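Side-chain contacts in putative aldolase (Bacteroides vulgatus ATCC 8482, PDB 3DXI), which is of unknown function but, as a putative aldolase with an HMGL-like region, folds as a closed eight-stranded TIM barrel: residues G14-W19 with E263-G268; H67-S72 with L100-R105; N176-V181 with D210-I215; Y237-H242 with V246-L251. All blocks are in the same frame, centred on the assembly; numbering follows the deposited sequence.

Contact 1 (G14-W19 with E263-G268); sequences GYYTNW and EKYQWG
The Tyr16 ring lies between two neighbours. Over one face sits Tyr265 CB, and over the opposite face Tyr15 CD2. The Tyr265 ring is also covered on both faces, by Tyr16 CB and by Lys264 CD. Each tyrosine thus lays its CB on the ring of the other. Tyr16 CB is 3.7 Å from the centroid of the Tyr265 ring, only 12° off the ring normal, a CH-pi contact. The two rings are nearly parallel at 24° but slid apart, so they barely overlap. Trp267 CG stands between its backbone N and carbonyl carbon (chi1 41°), which brings the indole obliquely to the Tyr16 ring, with Trp267 CE3 3.6 Å from Tyr16 CE2. Trp267 CB lies 3.3 Å from Tyr16 OH. That hydroxyl hydrogen-bonds to Gly223 O, and Trp267 NE1 to Thr220 O. Further along the Tyr265 ring, Thr17 CG2 meets Tyr265 CE2 at 3.8 Å. Tyr16, Tyr265 and Trp267 form an aromatic cluster, which ties the loop after helix 9-13 to the last turn of helix 248-265 and the residues just after it.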
loop_
_atom_site.group_PDB
_atom_site.type_symbol
_atom_site.label_atom_id
_atom_site.label_comp_id
_atom_site.label_asym_id
_atom_site.label_seq_id
_atom_site.Cartn_x
_atom_site.Cartn_y
_atom_site.Cartn_z
ATOM N N GLY A 14 4.940 15.274 13.623
ATOM C CA GLY A 14 5.865 16.206 14.248
ATOM C C GLY A 14 7.235 15.618 14.547
ATOM O O GLY A 14 8.216 16.344 14.693
ATOM N N TYR A 15 7.299 14.296 14.634
ATOM C CA TYR A 15 8.539 13.585 14.908
ATOM C C TYR A 15 9.729 14.159 14.129
ATOM O O TYR A 15 10.780 14.461 14.701
ATOM C CB TYR A 15 8.349 12.114 14.535
ATOM C CG TYR A 15 9.558 11.230 14.739
ATOM C CD1 TYR A 15 9.789 10.605 15.964
ATOM C CD2 TYR A 15 10.457 10.993 13.697
ATOM C CE1 TYR A 15 10.882 9.762 16.145
ATOM C CE2 TYR A 15 11.555 10.153 13.867
ATOM C CZ TYR A 15 11.758 9.541 15.094
ATOM O OH TYR A 15 12.831 8.700 15.268
ATOM N N TYR A 16 9.546 14.318 12.824
ATOM C CA TYR A 16 10.597 14.809 11.936
ATOM C C TYR A 16 11.042 16.260 12.113
ATOM O O TYR A 16 12.182 16.599 11.805
ATOM C CB TYR A 16 10.156 14.606 10.488
ATOM C CG TYR A 16 9.872 13.163 10.129
ATOM C CD1 TYR A 16 10.914 12.247 9.966
ATOM C CD2 TYR A 16 8.568 12.722 9.933
ATOM C CE1 TYR A 16 10.663 10.928 9.610
ATOM C CE2 TYR A 16 8.303 11.402 9.577
ATOM C CZ TYR A 16 9.354 10.511 9.416
ATOM O OH TYR A 16 9.096 9.210 9.049
ATOM N N THR A 17 10.149 17.113 12.607
ATOM C CA THR A 17 10.461 18.532 12.766
ATOM C C THR A 17 10.491 19.026 14.209
ATOM O O THR A 17 10.416 20.231 14.452
ATOM C CB THR A 17 9.427 19.371 12.013
ATOM O OG1 THR A 17 8.145 19.193 12.630
ATOM C CG2 THR A 17 9.342 18.925 10.554
ATOM N N ASN A 18 10.613 18.102 15.157
ATOM C CA ASN A 18 10.608 18.443 16.577
ATOM C C ASN A 18 9.245 19.020 16.915
ATOM O O ASN A 18 9.122 19.815 17.848
ATOM C CB ASN A 18 11.671 19.490 16.910
ATOM C CG ASN A 18 13.068 19.017 16.609
ATOM O OD1 ASN A 18 13.427 17.879 16.911
ATOM N ND2 ASN A 18 13.877 19.898 16.026
ATOM N N TRP A 19 8.231 18.625 16.148
ATOM C CA TRP A 19 6.873 19.109 16.356
ATOM C C TRP A 19 6.746 20.612 16.127
ATOM O O TRP A 19 5.858 21.270 16.669
ATOM C CB TRP A 19 6.387 18.731 17.761
ATOM C CG TRP A 19 6.010 17.285 17.845
ATOM C CD1 TRP A 19 4.801 16.733 17.512
ATOM C CD2 TRP A 19 6.876 16.188 18.169
ATOM N NE1 TRP A 19 4.866 15.363 17.598
ATOM C CE2 TRP A 19 6.127 15.001 17.999
ATOM C CE3 TRP A 19 8.213 16.092 18.578
ATOM C CZ2 TRP A 19 6.673 13.731 18.228
ATOM C CZ3 TRP A 19 8.756 14.831 18.804
ATOM C CH2 TRP A 19 7.986 13.667 18.627
ATOM N N GLU A 263 9.366 15.438 0.704
ATOM C CA GLU A 263 10.535 15.268 -0.150
ATOM C C GLU A 263 11.810 15.319 0.680
ATOM O O GLU A 263 12.814 14.710 0.327
ATOM C CB GLU A 263 10.537 16.338 -1.245
ATOM C CG GLU A 263 9.237 16.330 -2.044
ATOM C CD GLU A 263 9.212 17.346 -3.165
ATOM O OE1 GLU A 263 9.711 18.472 -2.962
ATOM O OE2 GLU A 263 8.672 17.022 -4.246
ATOM N N LYS A 264 11.758 16.025 1.804
ATOM C CA LYS A 264 12.913 16.122 2.679
ATOM C C LYS A 264 13.061 14.908 3.602
ATOM O O LYS A 264 14.139 14.325 3.696
ATOM C CB LYS A 264 12.827 17.381 3.544
ATOM C CG LYS A 264 13.969 17.479 4.541
ATOM C CD LYS A 264 13.875 18.713 5.401
ATOM C CE LYS A 264 15.153 18.891 6.203
ATOM N NZ LYS A 264 16.335 19.039 5.308
ATOM N N TYR A 265 11.973 14.524 4.267
ATOM C CA TYR A 265 12.005 13.416 5.221
ATOM C C TYR A 265 11.615 12.047 4.681
ATOM O O TYR A 265 11.980 11.018 5.253
ATOM C CB TYR A 265 11.144 13.778 6.431
ATOM C CG TYR A 265 11.711 14.950 7.194
ATOM C CD1 TYR A 265 12.952 14.853 7.826
ATOM C CD2 TYR A 265 11.032 16.167 7.259
ATOM C CE1 TYR A 265 13.506 15.940 8.500
ATOM C CE2 TYR A 265 11.581 17.264 7.935
ATOM C CZ TYR A 265 12.819 17.138 8.549
ATOM O OH TYR A 265 13.385 18.208 9.201
ATOM N N GLN A 266 10.865 12.045 3.588
ATOM C CA GLN A 266 10.443 10.820 2.929
ATOM C C GLN A 266 9.971 9.660 3.799
ATOM O O GLN A 266 10.586 8.586 3.797
ATOM C CB GLN A 266 11.570 10.317 2.033
ATOM C CG GLN A 266 12.053 11.331 1.026
ATOM C CD GLN A 266 12.888 10.686 -0.046
ATOM O OE1 GLN A 266 12.365 9.990 -0.921
ATOM N NE2 GLN A 266 14.200 10.887 0.026
ATOM N N TRP A 267 8.887 9.858 4.542
ATOM C CA TRP A 267 8.357 8.768 5.354
ATOM C C TRP A 267 7.751 7.778 4.363
ATOM O O TRP A 267 7.457 8.139 3.227
ATOM C CB TRP A 267 7.297 9.286 6.326
ATOM C CG TRP A 267 6.381 10.295 5.714
ATOM C CD1 TRP A 267 5.236 10.047 5.018
ATOM C CD2 TRP A 267 6.538 11.720 5.740
ATOM N NE1 TRP A 267 4.662 11.231 4.611
ATOM C CE2 TRP A 267 5.443 12.272 5.040
ATOM C CE3 TRP A 267 7.499 12.584 6.285
ATOM C CZ2 TRP A 267 5.277 13.649 4.870
ATOM C CZ3 TRP A 267 7.333 13.964 6.113
ATOM C CH2 TRP A 267 6.230 14.477 5.412
ATOM N N GLY A 268 7.569 6.535 4.787
ATOM C CA GLY A 268 7.022 5.529 3.899
ATOM C C GLY A 268 7.760 4.240 4.187
ATOM O O GLY A 268 8.862 4.269 4.739
#

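Contact 2 (H67-S72 with L100-R105); sequences HLRNIS and LVDMIR
A salt bridge between Arg69 and Asp102 joins helix 62-71 to the turn that leads into barrel strand 103-108. Arg69 grips the carboxylate end-on with two nitrogens. Arg69 NH1 binds Asp102 OD2 at 2.8 Å, on its syn side. Arg69 NH2 binds Asp102 OD1 at 2.9 Å, with a straighter N-H to oxygen angle of 157°. This second bond arrives from above the carboxylate plane. The two flat groups are therefore not coplanar but turned 64° against each other. The arginine starts with CG anti to its backbone nitrogen (chi1 179°), then bends at chi2 and chi3 to bring the guanidinium round to Asp102. One guanidinium face rests against Leu100 O, 3.0 Å above its plane. The angle at Arg69 NE is too poor for a hydrogen bond to this oxygen. Asp102 OD2 also accepts from Ile76 N on the neighbouring strand 75-81. The carboxylate is thus held by a charged partner and a backbone donor, which would probably stabilise its ionised form.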
loop_
_atom_site.group_PDB
_atom_site.type_symbol
_atom_site.label_atom_id
_atom_site.label_comp_id
_atom_site.label_asym_id
_atom_site.label_seq_id
_atom_site.Cartn_x
_atom_site.Cartn_y
_atom_site.Cartn_z
ATOM N N HIS A 67 -6.223 29.936 18.955
ATOM C CA HIS A 67 -6.237 30.274 17.537
ATOM C C HIS A 67 -6.884 29.145 16.729
ATOM O O HIS A 67 -7.793 29.375 15.930
ATOM C CB HIS A 67 -4.802 30.507 17.053
ATOM C CG HIS A 67 -4.685 30.707 15.575
ATOM N ND1 HIS A 67 -5.314 31.739 14.912
ATOM C CD2 HIS A 67 -4.005 30.011 14.632
ATOM C CE1 HIS A 67 -5.028 31.669 13.623
ATOM N NE2 HIS A 67 -4.235 30.630 13.427
ATOM N N LEU A 68 -6.411 27.924 16.940
ATOM C CA LEU A 68 -6.947 26.764 16.231
ATOM C C LEU A 68 -8.437 26.587 16.512
ATOM O O LEU A 68 -9.220 26.290 15.608
ATOM C CB LEU A 68 -6.196 25.493 16.645
ATOM C CG LEU A 68 -4.681 25.475 16.409
ATOM C CD1 LEU A 68 -4.146 24.085 16.729
ATOM C CD2 LEU A 68 -4.357 25.847 14.961
ATOM N N ARG A 69 -8.826 26.766 17.770
ATOM C CA ARG A 69 -10.226 26.623 18.149
ATOM C C ARG A 69 -11.072 27.713 17.497
ATOM O O ARG A 69 -12.254 27.521 17.204
ATOM C CB ARG A 69 -10.372 26.695 19.668
ATOM C CG ARG A 69 -11.803 26.581 20.133
ATOM C CD ARG A 69 -12.430 25.297 19.613
ATOM N NE ARG A 69 -12.762 24.394 20.707
ATOM C CZ ARG A 69 -13.148 23.128 20.558
ATOM N NH1 ARG A 69 -13.253 22.591 19.346
ATOM N NH2 ARG A 69 -13.438 22.402 21.631
ATOM N N ASN A 70 -10.445 28.858 17.264
ATOM C CA ASN A 70 -11.113 29.992 16.654
ATOM C C ASN A 70 -11.432 29.768 15.177
ATOM O O ASN A 70 -12.514 30.124 14.707
ATOM C CB ASN A 70 -10.229 31.227 16.807
ATOM C CG ASN A 70 -10.974 32.407 17.370
ATOM O OD1 ASN A 70 -11.807 32.261 18.271
ATOM N ND2 ASN A 70 -10.668 33.598 16.858
ATOM N N ILE A 71 -10.496 29.164 14.450
ATOM C CA ILE A 71 -10.680 28.937 13.020
ATOM C C ILE A 71 -11.154 27.549 12.598
ATOM O O ILE A 71 -11.601 27.378 11.466
ATOM C CB ILE A 71 -9.386 29.278 12.236
ATOM C CG1 ILE A 71 -8.200 28.494 12.801
ATOM C CG2 ILE A 71 -9.117 30.778 12.315
ATOM C CD1 ILE A 71 -6.917 28.646 11.997
ATOM N N SER A 72 -11.064 26.563 13.490
ATOM C CA SER A 72 -11.515 25.209 13.159
ATOM C C SER A 72 -12.984 24.970 13.525
ATOM O O SER A 72 -13.450 25.394 14.584
ATOM C CB SER A 72 -10.644 24.163 13.872
ATOM O OG SER A 72 -11.140 22.849 13.650
ATOM N N LEU A 100 -11.043 24.455 25.168
ATOM C CA LEU A 100 -10.292 24.619 23.931
ATOM C C LEU A 100 -10.103 23.289 23.208
ATOM O O LEU A 100 -10.007 23.244 21.978
ATOM C CB LEU A 100 -8.926 25.246 24.226
ATOM C CG LEU A 100 -8.963 26.634 24.876
ATOM C CD1 LEU A 100 -7.547 27.112 25.168
ATOM C CD2 LEU A 100 -9.683 27.607 23.952
ATOM N N VAL A 101 -10.051 22.209 23.978
ATOM C CA VAL A 101 -9.860 20.875 23.422
ATOM C C VAL A 101 -11.019 19.971 23.807
ATOM O O VAL A 101 -11.428 19.932 24.969
ATOM C CB VAL A 101 -8.528 20.270 23.916
ATOM C CG1 VAL A 101 -8.416 18.795 23.505
ATOM C CG2 VAL A 101 -7.368 21.077 23.335
ATOM N N ASP A 102 -11.541 19.247 22.821
ATOM C CA ASP A 102 -12.670 18.351 23.018
ATOM C C ASP A 102 -12.310 17.008 23.614
ATOM O O ASP A 102 -12.959 16.537 24.551
ATOM C CB ASP A 102 -13.378 18.126 21.682
ATOM C CG ASP A 102 -13.894 19.415 21.086
ATOM O OD1 ASP A 102 -14.895 19.943 21.617
ATOM O OD2 ASP A 102 -13.289 19.908 20.105
HETATM N N MSE A 103 -11.263 16.395 23.076
HETATM C CA MSE A 103 -10.851 15.080 23.530
HETATM C C MSE A 103 -9.386 14.959 23.901
HETATM O O MSE A 103 -8.511 15.552 23.268
HETATM C CB MSE A 103 -11.168 14.049 22.450
HETATM C CG MSE A 103 -10.694 12.643 22.772
HETATM SE SE MSE A 103 -10.930 11.459 21.250
HETATM C CE MSE A 103 -12.793 10.968 21.546
ATOM N N ILE A 104 -9.138 14.172 24.941
ATOM C CA ILE A 104 -7.795 13.908 25.417
ATOM C C ILE A 104 -7.546 12.436 25.126
ATOM O O ILE A 104 -8.225 11.568 25.677
ATOM C CB ILE A 104 -7.676 14.125 26.942
ATOM C CG1 ILE A 104 -8.139 15.538 27.317
ATOM C CG2 ILE A 104 -6.239 13.883 27.384
ATOM C CD1 ILE A 104 -7.350 16.664 26.652
ATOM N N ARG A 105 -6.604 12.151 24.233
ATOM C CA ARG A 105 -6.291 10.764 23.921
ATOM C C ARG A 105 -5.075 10.372 24.735
ATOM O O ARG A 105 -4.177 11.184 24.944
ATOM C CB ARG A 105 -5.993 10.585 22.442
ATOM C CG ARG A 105 -7.157 10.895 21.538
ATOM C CD ARG A 105 -6.705 10.723 20.115
ATOM N NE ARG A 105 -7.202 9.503 19.519
ATOM C CZ ARG A 105 -6.691 8.944 18.431
ATOM N NH1 ARG A 105 -5.646 9.484 17.818
ATOM N NH2 ARG A 105 -7.265 7.870 17.928
#

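Contact 3 (N176-V181 with D210-I215); sequences NLLKEV and DGIDFI
Leu178, on the helix after the sixth strand of the TIM barrel, packs against Asp210 and Ile212 in the turn that enters the eighth. That helix is 171-184, and the turn runs from helix 200-209 into strand 214-217. The tight part is apolar. Leu178 CG stands anti to the backbone nitrogen (chi1 177°), and this sends the CD2 branch across to the turn. Leu178 CD2 meets Asp210 CB at 3.8 Å and Ile212 CB at 4.2 Å. Val189 of strand 189-192 also touches Leu178, while Phe191 and Met162 touch Ile212, so the leucine packs between the helix and the barrel wall. No hydrogen bond crosses between the two segments.

The looser side is polar and nearer to solvent. Gly211, with positive phi, is the C-prime residue of a Schellman motif that ends helix 200-209 and turns the chain toward the strand. Asp210, just before it, serves both sides: its CB belongs to the apolar part, while its carboxylate pairs with Lys175 in a salt bridge through OD2. Lys179, one turn further along the same helix, is exposed. Its NZ stays 5.3 Å from Asp210 OD2, an approach of opposite charges without contact.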
loop_
_atom_site.group_PDB
_atom_site.type_symbol
_atom_site.label_atom_id
_atom_site.label_comp_id
_atom_site.label_asym_id
_atom_site.label_seq_id
_atom_site.Cartn_x
_atom_site.Cartn_y
_atom_site.Cartn_z
ATOM N N ASN A 176 -11.285 -10.035 13.755
ATOM C CA ASN A 176 -11.354 -10.833 14.974
ATOM C C ASN A 176 -11.223 -9.991 16.238
ATOM O O ASN A 176 -12.015 -10.133 17.172
ATOM C CB ASN A 176 -10.268 -11.911 14.959
ATOM C CG ASN A 176 -10.234 -12.718 16.240
ATOM O OD1 ASN A 176 -11.177 -13.442 16.557
ATOM N ND2 ASN A 176 -9.146 -12.591 16.989
ATOM N N LEU A 177 -10.221 -9.119 16.265
ATOM C CA LEU A 177 -9.990 -8.264 17.422
ATOM C C LEU A 177 -11.147 -7.298 17.660
ATOM O O LEU A 177 -11.520 -7.043 18.803
ATOM C CB LEU A 177 -8.680 -7.497 17.254
ATOM C CG LEU A 177 -7.417 -8.344 17.434
ATOM C CD1 LEU A 177 -6.195 -7.529 17.035
ATOM C CD2 LEU A 177 -7.314 -8.808 18.883
ATOM N N LEU A 178 -11.716 -6.763 16.583
ATOM C CA LEU A 178 -12.840 -5.848 16.723
ATOM C C LEU A 178 -13.989 -6.620 17.370
ATOM O O LEU A 178 -14.580 -6.165 18.349
ATOM C CB LEU A 178 -13.262 -5.306 15.353
ATOM C CG LEU A 178 -14.487 -4.387 15.310
ATOM C CD1 LEU A 178 -14.312 -3.234 16.293
ATOM C CD2 LEU A 178 -14.681 -3.867 13.890
ATOM N N LYS A 179 -14.293 -7.798 16.825
ATOM C CA LYS A 179 -15.358 -8.642 17.362
ATOM C C LYS A 179 -15.097 -8.959 18.835
ATOM O O LYS A 179 -16.022 -8.976 19.650
ATOM C CB LYS A 179 -15.454 -9.950 16.578
ATOM C CG LYS A 179 -15.864 -9.788 15.124
ATOM C CD LYS A 179 -15.836 -11.137 14.400
ATOM C CE LYS A 179 -16.203 -10.998 12.922
ATOM N NZ LYS A 179 -15.998 -12.280 12.174
ATOM N N GLU A 180 -13.836 -9.207 19.176
ATOM C CA GLU A 180 -13.471 -9.509 20.560
ATOM C C GLU A 180 -13.702 -8.320 21.484
ATOM O O GLU A 180 -14.302 -8.464 22.547
ATOM C CB GLU A 180 -12.005 -9.945 20.646
ATOM C CG GLU A 180 -11.789 -11.395 20.279
ATOM C CD GLU A 180 -12.514 -12.324 21.224
ATOM O OE1 GLU A 180 -12.125 -12.385 22.407
ATOM O OE2 GLU A 180 -13.480 -12.981 20.794
ATOM N N VAL A 181 -13.222 -7.150 21.078
ATOM C CA VAL A 181 -13.375 -5.939 21.874
ATOM C C VAL A 181 -14.857 -5.652 22.141
ATOM O O VAL A 181 -15.231 -5.271 23.249
ATOM C CB VAL A 181 -12.687 -4.728 21.164
ATOM C CG1 VAL A 181 -13.041 -3.418 21.849
ATOM C CG2 VAL A 181 -11.160 -4.917 21.196
ATOM N N ASP A 210 -17.186 -3.476 9.143
ATOM C CA ASP A 210 -17.658 -4.253 10.287
ATOM C C ASP A 210 -18.227 -3.348 11.385
ATOM O O ASP A 210 -18.354 -3.760 12.539
ATOM C CB ASP A 210 -16.535 -5.114 10.876
ATOM C CG ASP A 210 -16.397 -6.450 10.175
ATOM O OD1 ASP A 210 -17.190 -6.732 9.250
ATOM O OD2 ASP A 210 -15.493 -7.224 10.557
ATOM N N GLY A 211 -18.545 -2.109 11.021
ATOM C CA GLY A 211 -19.127 -1.176 11.970
ATOM C C GLY A 211 -18.224 -0.424 12.935
ATOM O O GLY A 211 -18.713 0.096 13.937
ATOM N N ILE A 212 -16.926 -0.348 12.656
ATOM C CA ILE A 212 -16.023 0.375 13.549
ATOM C C ILE A 212 -16.468 1.845 13.620
ATOM O O ILE A 212 -17.019 2.387 12.658
ATOM C CB ILE A 212 -14.552 0.266 13.068
ATOM C CG1 ILE A 212 -13.607 0.454 14.258
ATOM C CG2 ILE A 212 -14.278 1.301 11.991
ATOM C CD1 ILE A 212 -12.219 -0.110 14.046
ATOM N N ASP A 213 -16.220 2.482 14.759
ATOM C CA ASP A 213 -16.640 3.863 14.994
ATOM C C ASP A 213 -15.639 4.966 14.619
ATOM O O ASP A 213 -16.043 6.066 14.235
ATOM C CB ASP A 213 -17.014 4.015 16.473
ATOM C CG ASP A 213 -17.983 2.938 16.946
ATOM O OD1 ASP A 213 -19.197 3.083 16.710
ATOM O OD2 ASP A 213 -17.530 1.942 17.541
ATOM N N PHE A 214 -14.346 4.674 14.736
ATOM C CA PHE A 214 -13.290 5.651 14.450
ATOM C C PHE A 214 -12.136 5.096 13.610
ATOM O O PHE A 214 -11.747 3.937 13.758
ATOM C CB PHE A 214 -12.690 6.161 15.766
ATOM C CG PHE A 214 -13.365 7.379 16.333
ATOM C CD1 PHE A 214 -12.908 8.655 16.012
ATOM C CD2 PHE A 214 -14.422 7.254 17.231
ATOM C CE1 PHE A 214 -13.487 9.789 16.579
ATOM C CE2 PHE A 214 -15.015 8.383 17.807
ATOM C CZ PHE A 214 -14.542 9.653 17.480
ATOM N N ILE A 215 -11.589 5.932 12.732
ATOM C CA ILE A 215 -10.429 5.549 11.927
ATOM C C ILE A 215 -9.442 6.715 11.936
ATOM O O ILE A 215 -9.830 7.866 11.738
ATOM C CB ILE A 215 -10.785 5.228 10.451
ATOM C CG1 ILE A 215 -11.644 3.965 10.371
ATOM C CG2 ILE A 215 -9.503 5.025 9.645
ATOM C CD1 ILE A 215 -10.949 2.714 10.872
#

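Contact 4 (Y237-H242 with V246-L251); sequences YLNKHH and VDFNVL
Val246 is the first residue of its segment to meet Asn239 of helix 231-241. Its CG2 lies 4.2 Å from Asn239 CB. Its backbone N is linked to the asparagine through water 1. Val246 N gives that water a hydrogen bond of 3.2 Å, and Asn239 ND2 gives it a weak one of 2.9 Å. Asn239 ND2 also donates to Leu244 O, in the short loop between the helices. Asp247 follows as the N-cap of helix 248-265. Its OD1 accepts from Val250 N at 3.2 Å with an angle of 166°, and weakly from Asn249 N.

Phe248 then turns its ring toward Asn239. Asn239 CG lies opposite its backbone nitrogen (chi1 170°), which carries the amide out to the CE2 and CZ edge of that ring. Phe248 CE2 is 3.7 Å from Asn239 CG. Amide and ring planes stand at 90°. Val246 CG1 lies over the centre of one face of the ring. Ile301 of the second subunit packs on both Phe248 and Asn239. Asn298 of that subunit donates to Asp247 OD1 and, through its backbone N, to Asn249 OD1. Asn239 ND2 has a carbonyl and, weakly, a water as acceptors, so the amide can lie against an apolar ring edge without losing its polar partners.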
loop_
_atom_site.group_PDB
_atom_site.type_symbol
_atom_site.label_atom_id
_atom_site.label_comp_id
_atom_site.label_asym_id
_atom_site.label_seq_id
_atom_site.Cartn_x
_atom_site.Cartn_y
_atom_site.Cartn_z
ATOM N N TYR A 237 -10.909 6.272 -1.559
ATOM C CA TYR A 237 -11.594 4.981 -1.547
ATOM C C TYR A 237 -13.052 5.110 -1.098
ATOM O O TYR A 237 -13.957 4.569 -1.739
ATOM C CB TYR A 237 -10.884 3.994 -0.615
ATOM C CG TYR A 237 -11.344 2.561 -0.814
ATOM C CD1 TYR A 237 -10.679 1.715 -1.703
ATOM C CD2 TYR A 237 -12.474 2.068 -0.155
ATOM C CE1 TYR A 237 -11.124 0.420 -1.936
ATOM C CE2 TYR A 237 -12.932 0.764 -0.383
ATOM C CZ TYR A 237 -12.248 -0.049 -1.277
ATOM O OH TYR A 237 -12.677 -1.330 -1.530
ATOM N N LEU A 238 -13.272 5.818 0.005
ATOM C CA LEU A 238 -14.618 6.009 0.539
ATOM C C LEU A 238 -15.509 6.805 -0.410
ATOM O O LEU A 238 -16.711 6.570 -0.472
ATOM C CB LEU A 238 -14.554 6.705 1.908
ATOM C CG LEU A 238 -13.833 5.944 3.034
ATOM C CD1 LEU A 238 -13.843 6.773 4.314
ATOM C CD2 LEU A 238 -14.503 4.598 3.269
ATOM N N ASN A 239 -14.928 7.751 -1.146
ATOM C CA ASN A 239 -15.718 8.548 -2.081
ATOM C C ASN A 239 -16.296 7.654 -3.174
ATOM O O ASN A 239 -17.436 7.840 -3.604
ATOM C CB ASN A 239 -14.866 9.657 -2.702
ATOM C CG ASN A 239 -15.563 10.353 -3.857
ATOM O OD1 ASN A 239 -15.354 10.006 -5.023
ATOM N ND2 ASN A 239 -16.407 11.334 -3.539
ATOM N N LYS A 240 -15.512 6.674 -3.608
ATOM C CA LYS A 240 -15.948 5.741 -4.643
ATOM C C LYS A 240 -16.851 4.614 -4.128
ATOM O O LYS A 240 -17.930 4.372 -4.668
ATOM C CB LYS A 240 -14.726 5.119 -5.334
ATOM C CG LYS A 240 -15.044 3.953 -6.260
ATOM C CD LYS A 240 -15.942 4.380 -7.407
ATOM C CE LYS A 240 -16.238 3.203 -8.318
ATOM N NZ LYS A 240 -17.140 3.581 -9.432
ATOM N N HIS A 241 -16.405 3.930 -3.080
ATOM C CA HIS A 241 -17.131 2.785 -2.533
ATOM C C HIS A 241 -18.117 3.005 -1.393
ATOM O O HIS A 241 -18.927 2.128 -1.107
ATOM C CB HIS A 241 -16.119 1.722 -2.115
ATOM C CG HIS A 241 -15.286 1.213 -3.247
ATOM N ND1 HIS A 241 -15.761 0.307 -4.172
ATOM C CD2 HIS A 241 -14.018 1.505 -3.623
ATOM C CE1 HIS A 241 -14.819 0.059 -5.066
ATOM N NE2 HIS A 241 -13.751 0.774 -4.756
ATOM N N HIS A 242 -18.062 4.157 -0.738
ATOM C CA HIS A 242 -18.980 4.404 0.368
ATOM C C HIS A 242 -19.814 5.667 0.212
ATOM O O HIS A 242 -20.472 6.088 1.153
ATOM C CB HIS A 242 -18.205 4.447 1.688
ATOM C CG HIS A 242 -17.632 3.122 2.091
ATOM N ND1 HIS A 242 -16.741 2.426 1.303
ATOM C CD2 HIS A 242 -17.847 2.353 3.184
ATOM C CE1 HIS A 242 -16.433 1.283 1.893
ATOM N NE2 HIS A 242 -17.092 1.214 3.035
ATOM N N VAL A 246 -16.334 14.228 -1.139
ATOM C CA VAL A 246 -15.017 14.781 -0.836
ATOM C C VAL A 246 -14.624 15.913 -1.783
ATOM O O VAL A 246 -14.849 15.824 -2.994
ATOM C CB VAL A 246 -13.925 13.689 -0.935
ATOM C CG1 VAL A 246 -12.538 14.309 -0.770
ATOM C CG2 VAL A 246 -14.151 12.632 0.117
ATOM N N ASP A 247 -14.032 16.971 -1.232
ATOM C CA ASP A 247 -13.563 18.089 -2.050
ATOM C C ASP A 247 -12.110 17.764 -2.365
ATOM O O ASP A 247 -11.213 18.027 -1.563
ATOM C CB ASP A 247 -13.612 19.415 -1.294
ATOM C CG ASP A 247 -13.177 20.588 -2.162
ATOM O OD1 ASP A 247 -12.401 20.367 -3.113
ATOM O OD2 ASP A 247 -13.602 21.728 -1.894
ATOM N N PHE A 248 -11.892 17.183 -3.536
ATOM C CA PHE A 248 -10.562 16.785 -3.956
ATOM C C PHE A 248 -9.620 17.942 -4.259
ATOM O O PHE A 248 -8.400 17.775 -4.223
ATOM C CB PHE A 248 -10.686 15.848 -5.151
ATOM C CG PHE A 248 -11.238 14.498 -4.792
ATOM C CD1 PHE A 248 -10.429 13.549 -4.177
ATOM C CD2 PHE A 248 -12.575 14.186 -5.032
ATOM C CE1 PHE A 248 -10.941 12.311 -3.808
ATOM C CE2 PHE A 248 -13.101 12.947 -4.666
ATOM C CZ PHE A 248 -12.283 12.006 -4.053
ATOM N N ASN A 249 -10.180 19.111 -4.557
ATOM C CA ASN A 249 -9.356 20.277 -4.844
ATOM C C ASN A 249 -8.603 20.616 -3.566
ATOM O O ASN A 249 -7.387 20.821 -3.591
ATOM C CB ASN A 249 -10.222 21.460 -5.300
ATOM C CG ASN A 249 -10.712 21.305 -6.737
ATOM O OD1 ASN A 249 -10.603 20.233 -7.330
ATOM N ND2 ASN A 249 -11.263 22.380 -7.299
ATOM N N VAL A 250 -9.332 20.653 -2.451
ATOM C CA VAL A 250 -8.739 20.931 -1.145
ATOM C C VAL A 250 -7.766 19.811 -0.763
ATOM O O VAL A 250 -6.682 20.073 -0.257
ATOM C CB VAL A 250 -9.826 21.043 -0.039
ATOM C CG1 VAL A 250 -9.176 21.067 1.340
ATOM C CG2 VAL A 250 -10.655 22.316 -0.245
ATOM N N LEU A 251 -8.157 18.564 -1.009
ATOM C CA LEU A 251 -7.304 17.431 -0.679
ATOM C C LEU A 251 -5.963 17.555 -1.410
ATOM O O LEU A 251 -4.902 17.380 -0.813
ATOM C CB LEU A 251 -8.005 16.117 -1.055
ATOM C CG LEU A 251 -7.371 14.801 -0.586
ATOM C CD1 LEU A 251 -7.103 14.845 0.916
ATOM C CD2 LEU A 251 -8.317 13.652 -0.921
HETATM O O HOH W 1 -17.435 13.939 -4.157
#

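The contacts are spread around one TIM barrel, with centres 23 to 30 Å apart, and none touches another. Contacts 2 and 3 reach the same parallel sheet, through strands 103-108 and 214-217, and each sets a helix against the turn entering its strand. Their nearest atoms are about 5 Å apart. Contacts 1 and 4 share helix 248-265: contact 4 uses its start and contact 1 its end. Along the chain, contacts 2, 3 and 4 follow in series, all within the span bracketed by contact 1. Contact 1 therefore joins distant parts of the sequence. Contacts 1 and 3 lie on opposite sides of the chain's centre. Contact 4 also meets the second subunit.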